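Local coordinates for protein ionotropic glutamate receptor bacterial homologue (Nostoc punctiforme, PDB 2PYY) that binds L-glutamate in the cleft of a two-lobed ligand-binding core, probably as the sensing step of a bacterial glutamate receptor, at residues B[80-86]-B[185-191]; B[44-48]-B[60-64]; B[12-16]-B[66-70]. All coordinates share one frame. Residue numbers count along the deposited sequence, not the author numbering.

Contact 1: residues B[80-86]-B[185-191]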
# COMPACT_ATOMS: atom_id res chain seq x y z
N ASP B 80 1.90 9.88 8.68
CA ASP B 80 0.65 10.54 8.33
C ASP B 80 0.68 10.95 6.85
O ASP B 80 1.75 11.13 6.27
CB ASP B 80 0.46 11.79 9.21
CG ASP B 80 -0.89 11.81 9.91
OD1 ASP B 80 -1.80 11.08 9.46
OD2 ASP B 80 -1.04 12.56 10.90
N PHE B 81 -0.50 11.09 6.26
CA PHE B 81 -0.62 11.47 4.87
C PHE B 81 -1.63 12.60 4.70
O PHE B 81 -2.58 12.71 5.47
CB PHE B 81 -1.08 10.30 4.01
CG PHE B 81 0.01 9.36 3.60
CD1 PHE B 81 0.21 8.16 4.27
CD2 PHE B 81 0.85 9.68 2.54
CE1 PHE B 81 1.24 7.29 3.89
CE2 PHE B 81 1.88 8.81 2.15
CZ PHE B 81 2.07 7.62 2.83
N SER B 82 -1.39 13.45 3.70
CA SER B 82 -2.32 14.52 3.40
C SER B 82 -3.38 13.81 2.58
O SER B 82 -3.32 12.59 2.39
CB SER B 82 -1.67 15.54 2.50
OG SER B 82 -1.49 14.98 1.21
N LEU B 83 -4.33 14.59 2.07
CA LEU B 83 -5.35 14.05 1.19
C LEU B 83 -4.60 13.62 -0.05
O LEU B 83 -3.54 14.15 -0.35
CB LEU B 83 -6.34 15.15 0.82
CG LEU B 83 -7.25 15.55 1.97
CD1 LEU B 83 -7.99 16.87 1.66
CD2 LEU B 83 -8.22 14.42 2.22
N PRO B 84 -5.13 12.65 -0.80
CA PRO B 84 -4.46 12.20 -2.02
C PRO B 84 -4.19 13.34 -3.00
O PRO B 84 -5.02 14.25 -3.15
CB PRO B 84 -5.43 11.16 -2.59
CG PRO B 84 -6.76 11.54 -2.00
CD PRO B 84 -6.40 11.93 -0.59
N ILE B 85 -3.03 13.32 -3.66
CA ILE B 85 -2.71 14.38 -4.62
C ILE B 85 -2.81 13.85 -6.04
O ILE B 85 -2.68 14.62 -7.00
CB ILE B 85 -1.26 14.90 -4.47
CG1 ILE B 85 -0.28 13.73 -4.65
CG2 ILE B 85 -1.10 15.61 -3.15
CD1 ILE B 85 1.16 14.11 -4.63
N PHE B 86 -3.02 12.55 -6.17
CA PHE B 86 -3.08 11.91 -7.48
C PHE B 86 -3.65 10.49 -7.39
O PHE B 86 -3.48 9.81 -6.38
CB PHE B 86 -1.66 11.84 -8.06
CG PHE B 86 -1.62 11.65 -9.55
CD1 PHE B 86 -1.57 12.75 -10.40
CD2 PHE B 86 -1.61 10.37 -10.10
CE1 PHE B 86 -1.50 12.58 -11.79
CE2 PHE B 86 -1.54 10.19 -11.49
CZ PHE B 86 -1.49 11.30 -12.33
N SER B 185 -3.23 5.66 -4.43
CA SER B 185 -3.25 7.09 -4.59
C SER B 185 -1.96 7.60 -3.98
O SER B 185 -1.36 6.94 -3.11
CB SER B 185 -4.48 7.70 -3.89
OG SER B 185 -4.26 7.86 -2.51
N TYR B 186 -1.49 8.75 -4.46
CA TYR B 186 -0.27 9.35 -3.94
C TYR B 186 -0.65 10.46 -2.99
O TYR B 186 -1.67 11.12 -3.19
CB TYR B 186 0.58 9.99 -5.03
CG TYR B 186 1.03 9.06 -6.12
CD1 TYR B 186 1.27 7.70 -5.87
CD2 TYR B 186 1.26 9.55 -7.40
CE1 TYR B 186 1.73 6.86 -6.89
CE2 TYR B 186 1.72 8.72 -8.42
CZ TYR B 186 1.95 7.39 -8.15
OH TYR B 186 2.40 6.59 -9.17
N GLY B 187 0.20 10.69 -1.99
CA GLY B 187 -0.07 11.74 -1.03
C GLY B 187 1.26 12.30 -0.56
O GLY B 187 2.33 11.81 -0.96
N ILE B 188 1.19 13.36 0.24
CA ILE B 188 2.39 13.97 0.81
C ILE B 188 2.53 13.20 2.13
O ILE B 188 1.55 13.04 2.87
CB ILE B 188 2.16 15.50 1.05
CG1 ILE B 188 2.12 16.22 -0.31
CG2 ILE B 188 3.28 16.10 1.92
CD1 ILE B 188 1.61 17.68 -0.28
N ILE B 189 3.72 12.67 2.39
CA ILE B 189 3.93 11.90 3.62
C ILE B 189 4.47 12.86 4.67
O ILE B 189 5.34 13.68 4.38
CB ILE B 189 4.89 10.69 3.37
CG1 ILE B 189 4.84 9.71 4.55
CG2 ILE B 189 6.31 11.19 3.10
CD1 ILE B 189 5.39 8.33 4.22
N LEU B 190 3.94 12.74 5.88
CA LEU B 190 4.31 13.61 6.99
C LEU B 190 4.50 12.80 8.25
O LEU B 190 4.02 11.67 8.34
CB LEU B 190 3.16 14.60 7.24
CG LEU B 190 2.59 15.33 6.04
CD1 LEU B 190 1.07 15.35 6.11
CD2 LEU B 190 3.17 16.71 6.00
N PRO B 191 5.21 13.37 9.24
CA PRO B 191 5.41 12.63 10.48
C PRO B 191 4.08 12.70 11.25
O PRO B 191 3.26 13.57 10.98
CB PRO B 191 6.53 13.42 11.17
CG PRO B 191 6.34 14.81 10.64
CD PRO B 191 6.04 14.58 9.19
O HOH W 1 0.68 14.58 10.59
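Antiparallel pairing can survive an interruption when one side chain stands in for a missing backbone partner. Ser185 brings its CA to 3.3 Å from Phe86 O in a CA-H...O contact. Tyr186 bonds through both its backbone groups: Tyr186 N donates to Phe86 O at 3.0 Å, while Tyr186 O accepts from Ile85 N at 2.6 Å. Because Ile85 and Phe86 both face this one residue, the site is a classic beta bulge. The Tyr186 and Phe86 rings lie nearly parallel but slid apart, centroids 5.9 Å from each other, and the tyrosine hydroxyl is hydrogen-bonded to Asp158, another residue of the glutamate pocket. Gly187 follows, its C atom 4.1 Å from Phe81 CD2 at the ring edge. Between here and Ile189 the register against 80-86 shifts by two; the long strand 175-190, broken at this point, joins the two lobes, as in type II periplasmic binding proteins. Ile188 N donates to Ser82 OG at 3.3 Å, and Ile188 O accepts from Ser82 N at 3.1 Å; Ser82 OG itself donates to Leu83 O. Ile189 lays CG1 over one face of the Phe81 ring, 4.2 Å from its centroid. Leu190 and Asp80 exchange two hydrogen bonds, Leu190 N to Asp80 O at 2.7 Å and Asp80 N to Leu190 O at 2.8 Å. Finally a water joins Pro191 O to Asp80 OD2, whose carboxylate also forms salt bridges with Lys198 and Arg197 of the second subunit.

Contact 2: residues B[44-48]-B[60-64]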
# COMPACT_ATOMS: atom_id res chain seq x y z
N LEU B 44 14.24 21.63 -0.93
CA LEU B 44 14.08 20.25 -1.36
C LEU B 44 15.34 19.40 -1.23
O LEU B 44 16.40 19.76 -1.74
CB LEU B 44 13.57 20.23 -2.80
CG LEU B 44 12.35 21.10 -3.11
CD1 LEU B 44 11.86 20.74 -4.51
CD2 LEU B 44 11.23 20.87 -2.08
N ILE B 45 15.21 18.26 -0.55
CA ILE B 45 16.30 17.33 -0.35
C ILE B 45 16.03 16.02 -1.09
O ILE B 45 15.03 15.35 -0.82
CB ILE B 45 16.48 17.02 1.14
CG1 ILE B 45 16.61 18.33 1.93
CG2 ILE B 45 17.72 16.14 1.35
CD1 ILE B 45 16.66 18.12 3.44
N GLU B 46 16.91 15.67 -2.02
CA GLU B 46 16.78 14.46 -2.84
C GLU B 46 17.16 13.17 -2.12
O GLU B 46 18.16 13.14 -1.41
CB GLU B 46 17.63 14.60 -4.11
CG GLU B 46 17.63 13.41 -5.08
CD GLU B 46 18.37 13.72 -6.39
OE1 GLU B 46 18.51 12.83 -7.26
OE2 GLU B 46 18.82 14.86 -6.55
N TYR B 47 16.33 12.14 -2.28
CA TYR B 47 16.61 10.82 -1.71
C TYR B 47 16.54 9.81 -2.85
O TYR B 47 15.84 10.03 -3.85
CB TYR B 47 15.65 10.51 -0.57
CG TYR B 47 15.98 11.33 0.65
CD1 TYR B 47 17.07 10.98 1.48
CD2 TYR B 47 15.27 12.50 0.96
CE1 TYR B 47 17.44 11.77 2.56
CE2 TYR B 47 15.63 13.30 2.05
CZ TYR B 47 16.71 12.92 2.85
OH TYR B 47 17.06 13.69 3.93
N SER B 48 17.26 8.72 -2.71
CA SER B 48 17.37 7.72 -3.76
C SER B 48 16.28 6.66 -3.90
O SER B 48 16.22 5.97 -4.91
CB SER B 48 18.73 7.02 -3.61
OG SER B 48 19.02 6.23 -4.75
N ASN B 60 13.37 12.30 11.74
CA ASN B 60 13.24 13.76 11.81
C ASN B 60 14.34 14.54 11.08
O ASN B 60 14.83 15.55 11.59
CB ASN B 60 13.18 14.21 13.28
CG ASN B 60 11.94 13.68 14.02
OD1 ASN B 60 11.69 14.02 15.19
ND2 ASN B 60 11.16 12.83 13.34
N LYS B 61 14.72 14.08 9.88
CA LYS B 61 15.74 14.76 9.09
C LYS B 61 15.08 15.71 8.09
O LYS B 61 15.74 16.55 7.49
CB LYS B 61 16.61 13.75 8.33
CG LYS B 61 17.68 13.06 9.17
CD LYS B 61 18.20 11.79 8.49
CE LYS B 61 18.85 12.07 7.14
NZ LYS B 61 20.05 12.95 7.29
N VAL B 62 13.77 15.54 7.90
CA VAL B 62 13.00 16.41 7.01
C VAL B 62 11.63 16.58 7.63
O VAL B 62 11.23 15.80 8.49
CB VAL B 62 12.81 15.80 5.59
CG1 VAL B 62 14.13 15.72 4.87
CG2 VAL B 62 12.16 14.43 5.69
N ASN B 63 10.89 17.59 7.17
CA ASN B 63 9.57 17.84 7.72
C ASN B 63 8.43 17.12 7.02
O ASN B 63 7.35 16.96 7.59
CB ASN B 63 9.31 19.35 7.73
CG ASN B 63 10.38 20.11 8.50
OD1 ASN B 63 10.44 20.04 9.74
ND2 ASN B 63 11.24 20.81 7.77
N LEU B 64 8.67 16.69 5.79
CA LEU B 64 7.65 16.00 5.01
C LEU B 64 8.31 15.59 3.69
O LEU B 64 9.44 15.96 3.41
CB LEU B 64 6.48 16.94 4.73
CG LEU B 64 6.94 18.10 3.85
CD1 LEU B 64 6.62 17.78 2.40
CD2 LEU B 64 6.26 19.38 4.27
O HOH W 2 19.73 13.31 4.43
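A beta-alpha-beta crossover has to turn its chain back after the helix, and this contact lies where that return begins. Strand 42-47 leads into helix 50-58, which ends in a Schellman motif with Asn60, at positive phi, as the C-prime residue: Lys61 N is hydrogen-bonded to Ala56 O and Asn60 N to Ile57 O. The chain then passes through Lys61 and Val62 on its way to strand 64-66. Val62 is the buried centre of the contact. Its CG1 lies 3.8 Å from Ile45 CD1 and 4.0 Å from Tyr47 CE2, approaching the tyrosine ring at its edge, near the ring plane; Tyr47 OH is 3.7 Å from the same Val62 CG1. Ile45 and Tyr47, two apart on an extended strand, both point toward the returning chain and receive the valine. No direct hydrogen bond joins the segments, whose nearest CA atoms, those of Ile45 and Val62, are 8.1 Å apart. The polar margin is bridged by solvent instead: a water lies 2.7 Å from Tyr47 OH and accepts from Lys61 NZ at 2.9 Å, while Lys61 CE approaches Tyr47 OH to 4.0 Å. Ala56 of the helix touches both Tyr47 and Val62, closing the apolar cluster from the helical side. Strand 5-10 lies between the two strands being connected, so the arrangement is that of a crossover in a parallel sheet of order 2-1-3, characteristic of the first lobe of type II periplasmic binding proteins.

Contact 3: residues B[12-16]-B[66-70]. With GLU (glutamic acid), chain E.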
# COMPACT_ATOMS: atom_id res chain seq x y z
N ILE B 12 11.37 10.88 -10.06
CA ILE B 12 10.52 9.90 -10.72
C ILE B 12 9.59 10.65 -11.69
O ILE B 12 8.51 11.08 -11.32
CB ILE B 12 9.68 9.09 -9.69
CG1 ILE B 12 8.71 8.16 -10.43
CG2 ILE B 12 8.94 10.04 -8.74
CD1 ILE B 12 8.67 6.76 -9.84
N PRO B 13 10.04 10.83 -12.95
CA PRO B 13 9.24 11.54 -13.95
C PRO B 13 7.95 10.82 -14.31
O PRO B 13 7.88 9.59 -14.26
CB PRO B 13 10.21 11.67 -15.13
CG PRO B 13 11.12 10.50 -14.98
CD PRO B 13 11.36 10.47 -13.48
N PRO B 14 6.91 11.58 -14.68
CA PRO B 14 6.89 13.05 -14.78
C PRO B 14 6.50 13.79 -13.50
O PRO B 14 6.15 14.97 -13.55
CB PRO B 14 5.88 13.28 -15.89
CG PRO B 14 4.85 12.24 -15.59
CD PRO B 14 5.67 11.01 -15.24
N PHE B 15 6.54 13.11 -12.36
CA PHE B 15 6.20 13.76 -11.09
C PHE B 15 7.35 14.64 -10.60
O PHE B 15 7.15 15.78 -10.20
CB PHE B 15 5.79 12.72 -10.04
CG PHE B 15 4.59 11.91 -10.45
CD1 PHE B 15 4.72 10.78 -11.24
CD2 PHE B 15 3.30 12.38 -10.14
CE1 PHE B 15 3.60 10.12 -11.74
CE2 PHE B 15 2.17 11.72 -10.64
CZ PHE B 15 2.32 10.60 -11.43
N VAL B 16 8.56 14.09 -10.65
CA VAL B 16 9.77 14.81 -10.25
C VAL B 16 10.89 14.54 -11.25
O VAL B 16 11.27 13.39 -11.47
CB VAL B 16 10.26 14.38 -8.85
CG1 VAL B 16 11.55 15.12 -8.51
CG2 VAL B 16 9.20 14.65 -7.80
N ILE B 66 7.46 14.47 -0.71
CA ILE B 66 6.50 14.38 -1.80
C ILE B 66 7.24 13.90 -3.04
O ILE B 66 8.41 14.22 -3.26
CB ILE B 66 5.85 15.76 -2.10
CG1 ILE B 66 4.83 15.61 -3.22
CG2 ILE B 66 6.92 16.76 -2.51
CD1 ILE B 66 4.04 16.89 -3.53
N ALA B 67 6.54 13.11 -3.85
CA ALA B 67 7.08 12.57 -5.10
C ALA B 67 5.92 11.79 -5.71
O ALA B 67 4.90 12.37 -6.09
CB ALA B 67 8.26 11.64 -4.80
N ALA B 68 6.10 10.48 -5.79
CA ALA B 68 5.09 9.58 -6.31
C ALA B 68 4.96 8.55 -5.19
O ALA B 68 5.19 7.36 -5.38
CB ALA B 68 5.58 8.92 -7.60
N ILE B 69 4.60 9.04 -4.01
CA ILE B 69 4.47 8.24 -2.80
C ILE B 69 3.11 7.60 -2.53
O ILE B 69 2.17 8.27 -2.10
CB ILE B 69 4.86 9.09 -1.55
CG1 ILE B 69 6.18 9.83 -1.83
CG2 ILE B 69 5.01 8.18 -0.32
CD1 ILE B 69 6.69 10.68 -0.67
N SER B 70 3.00 6.30 -2.77
CA SER B 70 1.75 5.59 -2.55
C SER B 70 1.35 5.56 -1.08
O SER B 70 2.18 5.33 -0.20
CB SER B 70 1.88 4.15 -3.05
OG SER B 70 2.13 4.14 -4.44
N GLU E . 4.49 4.80 -5.85
CA GLU E . 5.66 3.94 -5.48
C GLU E . 5.73 3.80 -3.96
O GLU E . 5.23 4.72 -3.27
CB GLU E . 6.96 4.56 -5.99
CG GLU E . 8.19 3.70 -5.77
CD GLU E . 9.49 4.40 -6.15
OE1 GLU E . 10.53 3.73 -6.21
OE2 GLU E . 9.45 5.63 -6.38
OXT GLU E . 6.29 2.80 -3.48
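Loops that follow the strands of a parallel sheet often build its binding site, and here two of them pack against each other beside the ligand. The contact between them is apolar, without a direct hydrogen bond. Ile12 CG2 packs 3.7 Å from Ala68 CB and 4.3 Å from Ala67 CB, Phe15 CD1 comes to 4.2 Å from Ala68 CB, and Val16 CG2 rests 4.0 Å from Ala67 CA. The two small alanines let the backbone of 66-70 come close to these larger side chains. Hydrogen bonding shapes the first loop internally: Ile12 N donates to Val16 O at 2.9 Å and Val16 N to Ile12 O at 3.1 Å, with a weak bond from Phe15 N to Ile12 O at 3.0 Å. Phe15 and Val16 thus both face Ile12 in a classic beta bulge, and the turn between contains a cis peptide before Pro14. This is the glutamate site of a periplasmic-binding-protein fold. Polar contacts to the ligand come from the second loop: the glutamate N donates to Ala68 O at 2.7 Å and to Ser70 OG at 2.8 Å, while Ser70 N donates to the ligand O atom at 2.8 Å. Asp158, Arg75, Thr118 and Thr122 supply further hydrogen bonds. Ile12 CD1 makes a van der Waals contact with the ligand carboxylate, 3.7 Å from OE2. Among aromatic contacts, the Phe15 ring meets Tyr186 and Phe86 edge-to-face.

All three contacts belong to one lobe, and their centres lie about 12 to 15 Å apart. Contact 3 opens first along the chain; both segments of contact 2 fall between its halves, and contact 1 follows after it has closed, its own halves separated by 98 residues that include much of the other lobe. Strand 64-66 ties them together, leading from the segment of contact 2 into that of contact 3, while strand 175-190 runs alongside: Leu64 packs on Ile188 and Leu190, and Gly187 N makes a probable hydrogen bond to Ile69 O. Contact 3 lines the glutamate site and contact 1 reaches it through Tyr186, whereas contact 2 lies farther off, at the crossover of the parallel sheet.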